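Local coordinates for inulin fructotransferase (Bacillus sp. snu-7, PDB 2INU), which breaks down inulin as a fructotransferase that works by a lyase-type reaction, releasing a cyclic difructose dianhydride (DFA III), at the interface of chains A and B. Numbering follows the deposited sequence. Chains: chain A/B, Inulin fructotransferase.

Contact 1: the interface of chains A and B. Residues chain A 240-241, 264, 266, 288; chain B 271, 273, 295, 297, 335.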
ATOM      1  N   GLU A 240       8.865  15.413   9.273  1.00 11.71           N
ATOM      2  CA  GLU A 240       8.447  16.264   8.192  1.00 10.87           C
ATOM      3  C   GLU A 240       8.278  15.331   7.009  1.00 10.08           C
ATOM      4  O   GLU A 240       9.123  14.471   6.775  1.00  8.51           O
ATOM      5  CB  GLU A 240       9.539  17.297   7.935  1.00 14.79           C
ATOM      6  CG  GLU A 240       9.529  17.939   6.561  1.00 19.75           C
ATOM      7  CD  GLU A 240       9.028  19.363   6.580  1.00 22.23           C
ATOM      8  OE1 GLU A 240       8.964  19.965   7.676  1.00 23.90           O
ATOM      9  OE2 GLU A 240       8.728  19.895   5.490  1.00 23.18           O
ATOM     10  N   GLY A 241       7.176  15.479   6.282  1.00  8.67           N
ATOM     11  CA  GLY A 241       6.925  14.621   5.134  1.00  9.63           C
ATOM     12  C   GLY A 241       6.482  13.202   5.461  1.00  8.60           C
ATOM     13  O   GLY A 241       6.542  12.320   4.600  1.00 10.89           O
ATOM     14  N   ARG A 264       3.921  19.361   8.185  1.00 10.18           N
ATOM     15  CA  ARG A 264       3.619  18.903   6.838  1.00 11.55           C
ATOM     16  C   ARG A 264       3.553  17.390   6.672  1.00 10.70           C
ATOM     17  O   ARG A 264       4.085  16.847   5.700  1.00 11.82           O
ATOM     18  CB  ARG A 264       4.653  19.436   5.852  1.00 11.94           C
ATOM     19  CG  ARG A 264       4.685  20.927   5.718  1.00 14.46           C
ATOM     20  CD  ARG A 264       6.043  21.456   6.110  1.00 18.22           C
ATOM     21  NE  ARG A 264       5.925  22.813   6.622  1.00 22.33           N
ATOM     22  CZ  ARG A 264       6.797  23.396   7.433  1.00 20.38           C
ATOM     23  NH1 ARG A 264       7.870  22.746   7.831  1.00 20.75           N
ATOM     24  NH2 ARG A 264       6.572  24.628   7.865  1.00 23.59           N
ATOM     25  N   SER A 266       1.121  13.699   6.676  1.00  8.23           N
ATOM     26  CA  SER A 266      -0.222  13.347   6.240  1.00  9.69           C
ATOM     27  C   SER A 266      -0.695  12.014   6.792  1.00  8.61           C
ATOM     28  O   SER A 266       0.051  11.025   6.793  1.00  8.30           O
ATOM     29  CB  SER A 266      -0.286  13.320   4.708  1.00 10.03           C
ATOM     30  OG  SER A 266      -1.512  12.779   4.263  1.00 15.27           O
ATOM     31  N   GLU A 288       0.665  22.553   9.710  1.00  9.00           N
ATOM     32  CA  GLU A 288       0.345  22.181   8.337  1.00  9.25           C
ATOM     33  C   GLU A 288       0.197  20.699   7.979  1.00  8.74           C
ATOM     34  O   GLU A 288       0.714  20.244   6.959  1.00  7.59           O
ATOM     35  CB  GLU A 288       1.384  22.851   7.425  1.00 11.24           C
ATOM     36  CG  GLU A 288       1.356  24.369   7.564  1.00 14.02           C
ATOM     37  CD  GLU A 288       2.711  25.039   7.365  1.00 15.33           C
ATOM     38  OE1 GLU A 288       3.428  24.676   6.412  1.00 16.78           O
ATOM     39  OE2 GLU A 288       3.053  25.935   8.167  1.00 16.66           O
TER
ATOM     40  N   ARG B 271       2.296  12.217  -0.798  1.00  9.38           N
ATOM     41  CA  ARG B 271       3.072  13.278  -0.175  1.00  9.23           C
ATOM     42  C   ARG B 271       4.001  13.825  -1.244  1.00  9.31           C
ATOM     43  O   ARG B 271       4.886  13.112  -1.711  1.00  9.85           O
ATOM     44  CB  ARG B 271       3.889  12.727   0.997  1.00  9.68           C
ATOM     45  CG  ARG B 271       4.700  13.802   1.765  1.00 11.33           C
ATOM     46  CD  ARG B 271       6.048  14.086   1.128  1.00  9.57           C
ATOM     47  NE  ARG B 271       6.765  15.153   1.828  1.00 10.17           N
ATOM     48  CZ  ARG B 271       8.088  15.199   1.976  1.00 10.95           C
ATOM     49  NH1 ARG B 271       8.851  14.232   1.478  1.00 10.43           N
ATOM     50  NH2 ARG B 271       8.651  16.214   2.620  1.00  7.99           N
ATOM     51  N   GLN B 273       6.692  16.905  -2.473  1.00  9.00           N
ATOM     52  CA  GLN B 273       7.583  17.991  -2.063  1.00 10.86           C
ATOM     53  C   GLN B 273       8.483  18.380  -3.226  1.00 10.31           C
ATOM     54  O   GLN B 273       9.291  17.575  -3.685  1.00 11.04           O
ATOM     55  CB  GLN B 273       8.456  17.575  -0.874  1.00  9.93           C
ATOM     56  CG  GLN B 273       9.223  18.747  -0.257  1.00 14.75           C
ATOM     57  CD  GLN B 273      10.261  18.336   0.761  1.00 16.59           C
ATOM     58  OE1 GLN B 273      10.600  19.109   1.668  1.00 20.05           O
ATOM     59  NE2 GLN B 273      10.803  17.129   0.601  1.00 18.11           N
ATOM     60  N   HIS B 295      -0.803  15.816  -0.013  1.00  8.47           N
ATOM     61  CA  HIS B 295      -0.137  16.912   0.672  1.00  9.65           C
ATOM     62  C   HIS B 295       0.862  17.466  -0.311  1.00  9.70           C
ATOM     63  O   HIS B 295       1.788  16.779  -0.727  1.00 10.90           O
ATOM     64  CB  HIS B 295       0.581  16.460   1.938  1.00  8.84           C
ATOM     65  CG  HIS B 295       1.113  17.593   2.749  1.00  9.89           C
ATOM     66  ND1 HIS B 295       0.550  17.999   3.935  1.00 10.91           N
ATOM     67  CD2 HIS B 295       2.126  18.469   2.500  1.00  7.82           C
ATOM     68  CE1 HIS B 295       1.178  19.073   4.383  1.00  8.38           C
ATOM     69  NE2 HIS B 295       2.138  19.372   3.522  1.00 10.73           N
ATOM     70  N   ARG B 297       3.622  20.323  -0.975  1.00 11.72           N
ATOM     71  CA  ARG B 297       4.529  21.292  -0.389  1.00 11.12           C
ATOM     72  C   ARG B 297       5.576  21.798  -1.358  1.00 10.44           C
ATOM     73  O   ARG B 297       6.448  21.060  -1.815  1.00  8.86           O
ATOM     74  CB  ARG B 297       5.200  20.692   0.853  1.00 13.50           C
ATOM     75  CG  ARG B 297       6.575  21.261   1.185  1.00 18.13           C
ATOM     76  CD  ARG B 297       6.532  22.745   1.414  1.00 20.31           C
ATOM     77  NE  ARG B 297       7.459  23.160   2.461  1.00 18.22           N
ATOM     78  CZ  ARG B 297       7.275  24.221   3.240  1.00 19.94           C
ATOM     79  NH1 ARG B 297       6.197  24.978   3.092  1.00 20.41           N
ATOM     80  NH2 ARG B 297       8.168  24.517   4.173  1.00 19.16           N
ATOM     81  N   ALA B 335       1.148  23.651   1.144  1.00  9.61           N
ATOM     82  CA  ALA B 335       2.058  24.358   2.050  1.00 10.54           C
ATOM     83  C   ALA B 335       3.125  25.001   1.176  1.00 11.05           C
ATOM     84  O   ALA B 335       4.005  24.327   0.643  1.00 10.79           O
ATOM     85  CB  ALA B 335       2.693  23.381   3.021  1.00 11.97           C
TER
HETATM   86  O   HOH W   1       5.538  17.471   3.407  1.00 10.29           O
HETATM   87  O   HOH W   2       9.786  21.681   3.442  1.00 17.58           O
HETATM   88  O   HOH W   3       4.807  26.420   4.891  1.00 20.66           O
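Two arginines meet face to face between chains A and B. The guanidinium of A:Arg264 lies 14° from parallel to that of B:Arg297, with NH2 of B:Arg297 over the centre of its face, 3.7 Å from CZ of A:Arg264. The imidazole of B:His295 sets NE2 3.4 Å from CB of A:Arg264; one ring face lies beneath the A:Arg264 carbonyl oxygen, and its CE1 edge points at the A:Glu288 carbonyl oxygen, in the ring plane. CG of B:His295 is anti to the backbone N (chi1 -172°), which carries the ring across to chain A. A:Gly241 CA sits above the B:Arg271 guanidinium toward its rim, 3.4 Å from CZ; B:Gln273 CB covers the opposite face. No direct polar bond crosses this patch, so waters connect the chains. Water 1 joins the A:Arg264 carbonyl to NE of B:Arg271, water 2 joins A:Glu240 OE2 and B:Gln273 OE1 to NE of B:Arg297, and water 3 joins A:Glu288 OE1 to NH1 of B:Arg297. In the second shell, two carboxylates fix the rotation of A:Arg264 through salt bridges in its plane: NH1 to the syn lone pair of A:Glu240 OE1 (3.0 Å), and NE to A:Glu288 OE1 (3.1 Å), which is met from above its carboxylate plane. Both would probably offset the repulsion between the facing guanidiniums. The site joins beta-helix turns of chain A, beside strands 239-240 and 266-268, to strands 271-274, 295-299 and 332-337 of chain B.

Contact 2: the interface of chains A and B. Residues chain A 268-269, 290, 292, 328, 330-331; chain B 269, 293-295, 331.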
ATOM      1  N   THR A 268      -3.782   9.700   6.034  1.00  9.48           N
ATOM      2  CA  THR A 268      -4.895   9.449   5.136  1.00 10.53           C
ATOM      3  C   THR A 268      -5.234   7.979   4.898  1.00 10.02           C
ATOM      4  O   THR A 268      -4.361   7.112   4.953  1.00  9.92           O
ATOM      5  CB  THR A 268      -4.573  10.061   3.765  1.00 12.82           C
ATOM      6  OG1 THR A 268      -4.081  11.396   3.939  1.00 17.65           O
ATOM      7  CG2 THR A 268      -5.805  10.060   2.879  1.00 15.78           C
ATOM      8  N   SER A 269      -6.508   7.717   4.612  1.00  9.91           N
ATOM      9  CA  SER A 269      -6.970   6.365   4.301  1.00  9.80           C
ATOM     10  C   SER A 269      -6.586   5.335   5.363  1.00 10.03           C
ATOM     11  O   SER A 269      -5.984   4.310   5.054  1.00 10.09           O
ATOM     12  CB  SER A 269      -6.391   5.936   2.949  1.00  9.23           C
ATOM     13  OG  SER A 269      -6.756   6.852   1.936  1.00 11.79           O
ATOM     14  N   LEU A 290      -2.185  17.150   7.233  1.00  6.31           N
ATOM     15  CA  LEU A 290      -3.426  16.705   6.627  1.00  9.44           C
ATOM     16  C   LEU A 290      -3.911  15.396   7.238  1.00  8.26           C
ATOM     17  O   LEU A 290      -3.217  14.375   7.181  1.00 10.80           O
ATOM     18  CB  LEU A 290      -3.214  16.541   5.126  1.00  8.79           C
ATOM     19  CG  LEU A 290      -4.326  15.921   4.279  1.00  9.24           C
ATOM     20  CD1 LEU A 290      -5.588  16.759   4.366  1.00  9.13           C
ATOM     21  CD2 LEU A 290      -3.848  15.819   2.837  1.00 11.66           C
ATOM     22  N   THR A 292      -7.066  13.222   6.765  1.00  9.02           N
ATOM     23  CA  THR A 292      -8.258  13.080   5.957  1.00 10.03           C
ATOM     24  C   THR A 292      -8.530  11.662   5.485  1.00  8.80           C
ATOM     25  O   THR A 292      -7.616  10.839   5.403  1.00  5.81           O
ATOM     26  CB  THR A 292      -8.134  14.012   4.741  1.00 12.11           C
ATOM     27  OG1 THR A 292      -9.386  14.105   4.056  1.00 16.56           O
ATOM     28  CG2 THR A 292      -7.068  13.487   3.780  1.00 13.22           C
ATOM     29  N   LEU A 328      -5.383  20.506   8.407  1.00  8.66           N
ATOM     30  CA  LEU A 328      -6.666  20.258   7.758  1.00  8.76           C
ATOM     31  C   LEU A 328      -7.226  18.881   8.108  1.00  8.46           C
ATOM     32  O   LEU A 328      -6.723  17.852   7.635  1.00  9.45           O
ATOM     33  CB  LEU A 328      -6.535  20.365   6.232  1.00  9.63           C
ATOM     34  CG  LEU A 328      -7.791  19.970   5.429  1.00 11.13           C
ATOM     35  CD1 LEU A 328      -8.861  21.040   5.586  1.00 11.28           C
ATOM     36  CD2 LEU A 328      -7.429  19.794   3.966  1.00 12.08           C
ATOM     37  N   SER A 330     -10.321  16.711   7.575  1.00 11.48           N
ATOM     38  CA  SER A 330     -11.529  16.626   6.771  1.00 11.96           C
ATOM     39  C   SER A 330     -11.824  15.247   6.210  1.00 10.66           C
ATOM     40  O   SER A 330     -10.992  14.341   6.262  1.00  8.67           O
ATOM     41  CB  SER A 330     -11.422  17.617   5.613  1.00 14.01           C
ATOM     42  OG  SER A 330     -10.310  17.286   4.791  1.00 16.72           O
ATOM     43  N   ASP A 331     -13.027  15.118   5.660  1.00 11.43           N
ATOM     44  CA  ASP A 331     -13.478  13.881   5.049  1.00 10.54           C
ATOM     45  C   ASP A 331     -13.211  12.650   5.914  1.00 10.78           C
ATOM     46  O   ASP A 331     -12.758  11.619   5.417  1.00 10.58           O
ATOM     47  CB  ASP A 331     -12.805  13.728   3.688  1.00 11.94           C
ATOM     48  CG  ASP A 331     -13.378  12.595   2.886  1.00 16.30           C
ATOM     49  OD1 ASP A 331     -14.608  12.394   2.941  1.00 19.09           O
ATOM     50  OD2 ASP A 331     -12.605  11.916   2.180  1.00 17.92           O
TER
ATOM     51  N   SER B 269      -3.873  10.307  -1.681  1.00  9.06           N
ATOM     52  CA  SER B 269      -3.096   9.916  -0.508  1.00  9.93           C
ATOM     53  C   SER B 269      -1.588   9.903  -0.763  1.00 10.40           C
ATOM     54  O   SER B 269      -0.902   8.936  -0.431  1.00 10.10           O
ATOM     55  CB  SER B 269      -3.540   8.525  -0.045  1.00  9.26           C
ATOM     56  OG  SER B 269      -4.931   8.485   0.174  1.00 12.59           O
ATOM     57  N   ALA B 293      -6.855  14.314  -1.526  1.00  8.69           N
ATOM     58  CA  ALA B 293      -6.191  13.848  -0.311  1.00  8.16           C
ATOM     59  C   ALA B 293      -4.665  13.789  -0.417  1.00  9.38           C
ATOM     60  O   ALA B 293      -4.033  12.887   0.145  1.00  8.92           O
ATOM     61  CB  ALA B 293      -6.727  12.476   0.072  1.00  8.26           C
ATOM     62  N   ASN B 294      -4.073  14.759  -1.106  1.00  7.57           N
ATOM     63  CA  ASN B 294      -2.622  14.804  -1.263  1.00  8.19           C
ATOM     64  C   ASN B 294      -2.036  15.974  -0.484  1.00  8.30           C
ATOM     65  O   ASN B 294      -2.691  17.007  -0.313  1.00  7.70           O
ATOM     66  CB  ASN B 294      -2.238  14.997  -2.736  1.00  7.74           C
ATOM     67  CG  ASN B 294      -2.680  13.853  -3.615  1.00  9.37           C
ATOM     68  OD1 ASN B 294      -2.177  12.726  -3.501  1.00  8.24           O
ATOM     69  ND2 ASN B 294      -3.640  14.131  -4.495  1.00  6.89           N
ATOM     70  N   HIS B 295      -0.803  15.816  -0.013  1.00  8.47           N
ATOM     71  CA  HIS B 295      -0.137  16.912   0.672  1.00  9.65           C
ATOM     72  C   HIS B 295       0.862  17.466  -0.311  1.00  9.70           C
ATOM     73  O   HIS B 295       1.788  16.779  -0.727  1.00 10.90           O
ATOM     74  CB  HIS B 295       0.581  16.460   1.938  1.00  8.84           C
ATOM     75  CG  HIS B 295       1.113  17.593   2.749  1.00  9.89           C
ATOM     76  ND1 HIS B 295       0.550  17.999   3.935  1.00 10.91           N
ATOM     77  CD2 HIS B 295       2.126  18.469   2.500  1.00  7.82           C
ATOM     78  CE1 HIS B 295       1.178  19.073   4.383  1.00  8.38           C
ATOM     79  NE2 HIS B 295       2.138  19.372   3.522  1.00 10.73           N
ATOM     80  N   ASP B 331      -9.762  18.267  -1.439  1.00 10.69           N
ATOM     81  CA  ASP B 331      -9.241  17.758  -0.181  1.00 10.84           C
ATOM     82  C   ASP B 331      -7.714  17.641  -0.170  1.00 10.41           C
ATOM     83  O   ASP B 331      -7.161  16.661   0.325  1.00 10.15           O
ATOM     84  CB  ASP B 331      -9.877  16.399   0.105  1.00 12.86           C
ATOM     85  CG  ASP B 331      -9.528  15.871   1.468  1.00 16.90           C
ATOM     86  OD1 ASP B 331      -9.589  16.653   2.435  1.00 20.06           O
ATOM     87  OD2 ASP B 331      -9.215  14.670   1.576  1.00 18.04           O
TER
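The hydroxyl OG1 of A:Thr292 is the best-held polar atom, with B:Asp331 OD2, OD1 and the A:Ser330 carbonyl oxygen around it, and A:Ser330 OG more weakly. B:Asp331 OD2 receives A:Thr292 OG1 through its syn lone pair at 2.5 Å, and the other carboxylate oxygen, OD1, is 3.0 Å from the same A:Thr292 OG1. On its own chain A:Thr292 OG1 also bonds to the carbonyl A:Ser330 O at 2.7 Å, approaching from above the carbonyl plane. A hydroxyl has one hydrogen for these acceptors, so a proton on B:Asp331 may contribute; A:Asp331 OD2, 4.4 Å from B:Asp331 OD2, would favour that by its like charge. The threonine and aspartate meet tip to tip. OG1 is anti to the backbone N (chi1 -169°), leaving CG2 in the crowded position between N and the carbonyl carbon. A:Ser330 holds the other carboxylate oxygen, its OG in the same crowded position (chi1 61°) and donating to the syn lone pair of B:Asp331 OD1 at 2.5 Å. A hydroxyl on each oxygen should thus fix the carboxylate's rotation. Alongside, the methyl CB of B:Ala293 rests against CG2 of both A:Thr268 and A:Thr292, while A:Leu290 CD2 packs on the B:Asn294 carbonyl. At the far edge A:Ser269 OG and B:Ser269 OG bond to each other at 3.0 Å. Together these contacts tie B:Asp331 to strands 290-292 and 328-330 of chain A and are likely to set the register of the two subunits.

Contact 3: the interface of chains A and B. Residues chain A 12-14, 56-59, 61, 81; chain B 63-65, 85.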
ATOM      1  N   PRO A  12      27.055 -16.682  -1.854  1.00 21.53           N
ATOM      2  CA  PRO A  12      27.918 -15.583  -1.382  1.00 21.36           C
ATOM      3  C   PRO A  12      27.218 -14.503  -0.558  1.00 19.23           C
ATOM      4  O   PRO A  12      26.168 -13.986  -0.942  1.00 19.48           O
ATOM      5  CB  PRO A  12      28.570 -15.018  -2.628  1.00 21.69           C
ATOM      6  CG  PRO A  12      28.787 -16.304  -3.422  1.00 23.89           C
ATOM      7  CD  PRO A  12      27.568 -17.205  -3.137  1.00 23.90           C
ATOM      8  N   ASN A  13      27.826 -14.178   0.580  1.00 16.79           N
ATOM      9  CA  ASN A  13      27.301 -13.176   1.496  1.00 14.82           C
ATOM     10  C   ASN A  13      25.919 -13.548   2.005  1.00 14.25           C
ATOM     11  O   ASN A  13      25.156 -12.682   2.464  1.00 14.06           O
ATOM     12  CB  ASN A  13      27.249 -11.807   0.820  1.00 13.75           C
ATOM     13  CG  ASN A  13      28.640 -11.216   0.590  1.00 13.84           C
ATOM     14  OD1 ASN A  13      28.859 -10.491  -0.372  1.00 12.94           O
ATOM     15  ND2 ASN A  13      29.585 -11.541   1.468  1.00 11.40           N
ATOM     16  N   THR A  14      25.589 -14.833   1.921  1.00 12.64           N
ATOM     17  CA  THR A  14      24.290 -15.313   2.390  1.00 12.40           C
ATOM     18  C   THR A  14      24.558 -16.338   3.493  1.00 12.50           C
ATOM     19  O   THR A  14      25.375 -17.253   3.309  1.00 12.48           O
ATOM     20  CB  THR A  14      23.500 -16.019   1.263  1.00 13.57           C
ATOM     21  OG1 THR A  14      23.460 -15.184   0.100  1.00 14.23           O
ATOM     22  CG2 THR A  14      22.071 -16.311   1.712  1.00 15.48           C
ATOM     23  N   PRO A  56      29.249  -4.474   0.370  1.00 13.08           N
ATOM     24  CA  PRO A  56      27.977  -4.923  -0.209  1.00 13.66           C
ATOM     25  C   PRO A  56      26.979  -5.291   0.870  1.00 12.92           C
ATOM     26  O   PRO A  56      25.766  -5.081   0.721  1.00 11.83           O
ATOM     27  CB  PRO A  56      28.386  -6.154  -1.004  1.00 14.19           C
ATOM     28  CG  PRO A  56      29.697  -5.753  -1.545  1.00 17.42           C
ATOM     29  CD  PRO A  56      30.376  -5.091  -0.357  1.00 13.59           C
ATOM     30  N   GLY A  57      27.500  -5.856   1.954  1.00 12.53           N
ATOM     31  CA  GLY A  57      26.647  -6.260   3.053  1.00 11.19           C
ATOM     32  C   GLY A  57      26.396  -7.743   2.918  1.00 11.57           C
ATOM     33  O   GLY A  57      27.210  -8.467   2.339  1.00 11.31           O
ATOM     34  N   ALA A  58      25.275  -8.206   3.448  1.00 10.10           N
ATOM     35  CA  ALA A  58      24.953  -9.609   3.366  1.00 10.16           C
ATOM     36  C   ALA A  58      23.534  -9.867   3.797  1.00  9.21           C
ATOM     37  O   ALA A  58      22.832  -8.971   4.265  1.00 11.89           O
ATOM     38  CB  ALA A  58      25.917 -10.406   4.226  1.00 11.51           C
ATOM     39  N   ALA A  59      23.117 -11.113   3.627  1.00  8.73           N
ATOM     40  CA  ALA A  59      21.782 -11.522   4.001  1.00  9.14           C
ATOM     41  C   ALA A  59      21.882 -12.669   4.991  1.00  8.65           C
ATOM     42  O   ALA A  59      22.631 -13.625   4.786  1.00 10.31           O
ATOM     43  CB  ALA A  59      21.002 -11.959   2.771  1.00  9.99           C
ATOM     44  N   ILE A  61      19.544 -15.375   6.750  1.00  9.92           N
ATOM     45  CA  ILE A  61      18.255 -16.054   6.645  1.00 10.12           C
ATOM     46  C   ILE A  61      17.900 -16.801   7.926  1.00 10.87           C
ATOM     47  O   ILE A  61      18.741 -17.537   8.467  1.00 10.15           O
ATOM     48  CB  ILE A  61      18.283 -17.085   5.496  1.00 10.80           C
ATOM     49  CG1 ILE A  61      18.738 -16.412   4.202  1.00 11.39           C
ATOM     50  CG2 ILE A  61      16.924 -17.737   5.344  1.00  8.83           C
ATOM     51  CD1 ILE A  61      17.898 -15.231   3.779  1.00 13.65           C
ATOM     52  N   THR A  81      20.586  -7.473   5.555  1.00 10.32           N
ATOM     53  CA  THR A  81      19.233  -7.981   5.434  1.00  9.37           C
ATOM     54  C   THR A  81      19.050  -9.198   6.321  1.00  9.62           C
ATOM     55  O   THR A  81      19.779 -10.182   6.182  1.00  8.68           O
ATOM     56  CB  THR A  81      18.903  -8.422   3.986  1.00 10.96           C
ATOM     57  OG1 THR A  81      18.752  -7.274   3.138  1.00 11.07           O
ATOM     58  CG2 THR A  81      17.602  -9.245   3.971  1.00 11.42           C
TER
ATOM     59  N   PRO B  63      22.810 -12.715  -5.388  1.00 11.40           N
ATOM     60  CA  PRO B  63      23.415 -12.702  -4.051  1.00 11.88           C
ATOM     61  C   PRO B  63      23.950 -11.331  -3.611  1.00 12.52           C
ATOM     62  O   PRO B  63      24.270 -10.480  -4.440  1.00 13.09           O
ATOM     63  CB  PRO B  63      24.539 -13.722  -4.187  1.00 14.02           C
ATOM     64  CG  PRO B  63      23.906 -14.761  -5.035  1.00 14.02           C
ATOM     65  CD  PRO B  63      23.163 -13.960  -6.099  1.00 12.18           C
ATOM     66  N   PRO B  64      24.003 -11.088  -2.294  1.00 11.42           N
ATOM     67  CA  PRO B  64      24.526  -9.803  -1.826  1.00 11.59           C
ATOM     68  C   PRO B  64      25.907  -9.594  -2.435  1.00 10.69           C
ATOM     69  O   PRO B  64      26.767 -10.451  -2.313  1.00 12.76           O
ATOM     70  CB  PRO B  64      24.590  -9.994  -0.308  1.00 11.84           C
ATOM     71  CG  PRO B  64      23.368 -10.801  -0.056  1.00 11.20           C
ATOM     72  CD  PRO B  64      23.334 -11.812  -1.197  1.00 11.81           C
ATOM     73  N   GLY B  65      26.126  -8.456  -3.078  1.00 11.37           N
ATOM     74  CA  GLY B  65      27.430  -8.215  -3.658  1.00  9.54           C
ATOM     75  C   GLY B  65      27.563  -7.075  -4.638  1.00  8.98           C
ATOM     76  O   GLY B  65      26.608  -6.385  -4.965  1.00 10.05           O
ATOM     77  N   PHE B  85      18.450  -9.522  -2.602  1.00  9.97           N
ATOM     78  CA  PHE B  85      18.117  -9.507  -1.180  1.00 11.71           C
ATOM     79  C   PHE B  85      18.021  -8.098  -0.599  1.00 12.47           C
ATOM     80  O   PHE B  85      17.901  -7.943   0.621  1.00 14.91           O
ATOM     81  CB  PHE B  85      19.149 -10.298  -0.355  1.00 12.03           C
ATOM     82  CG  PHE B  85      19.215 -11.748  -0.685  1.00 11.95           C
ATOM     83  CD1 PHE B  85      19.938 -12.193  -1.790  1.00 11.38           C
ATOM     84  CD2 PHE B  85      18.567 -12.680   0.117  1.00 12.70           C
ATOM     85  CE1 PHE B  85      20.015 -13.553  -2.089  1.00 12.97           C
ATOM     86  CE2 PHE B  85      18.640 -14.044  -0.179  1.00 13.85           C
ATOM     87  CZ  PHE B  85      19.361 -14.472  -1.274  1.00 12.96           C
TER
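B:Pro64 and B:Phe85 form the tightly packed part of this contact, burying 92 and 79 Å² against chain A. The proline ring wedges in: its CB is 3.4 Å from CB of A:Asn13 and also touches A:Ala58 CA, its CG faces the A:Ala59 backbone N, and its CD lies 3.6 Å from A:Thr14 OG1, the two side chains crossing at about a right angle. That threonine hydroxyl is turned beside its own backbone N (chi1 -51°) to donate to the A:Pro12 carbonyl. Next to the wedge, A:Ala59 CB lies above the phenyl plane, just outside its CG-CD2 rim, 3.7 Å from B:Phe85 CD2. A:Asn13 OD1 is modelled 2.9 Å from the B:Pro64 carbonyl O; as two acceptors these clash, so the amide may be turned over. Beyond the ring, packing loosens: A:Ile61 CD1 reaches CE2 of B:Phe85 at 4.2 Å. A hydrogen bond secures this side: A:Thr81 OG1 donates to the B:Phe85 carbonyl oxygen at 2.7 Å, in the carbonyl plane. A valine here would lose that hydroxyl and would probably weaken the hold on B:Phe85. The site lies near the N-terminal end of both chains, where chain A strands 14-16, 58-61 and 80-83 meet chain B loops, one leading into strand 65-69.

Contacts 1 and 2 are neighbours, the centres of their C-alpha atoms about 11 Å apart, and they share B:His295 at the start of strand 295-299; strand 266-268 of chain A also supplies both. Contact 3 lies about 35 Å from contact 1 and 39 Å from contact 2, toward the N-terminal ends. The two subunits thus touch at well-separated levels along their lengths, water-bridged or hydroxyl-carboxylate at one and mainly apolar at the other, which should resist tilting. As the deposited assembly holds three copies, repetition of these contacts around it probably closes a trimer.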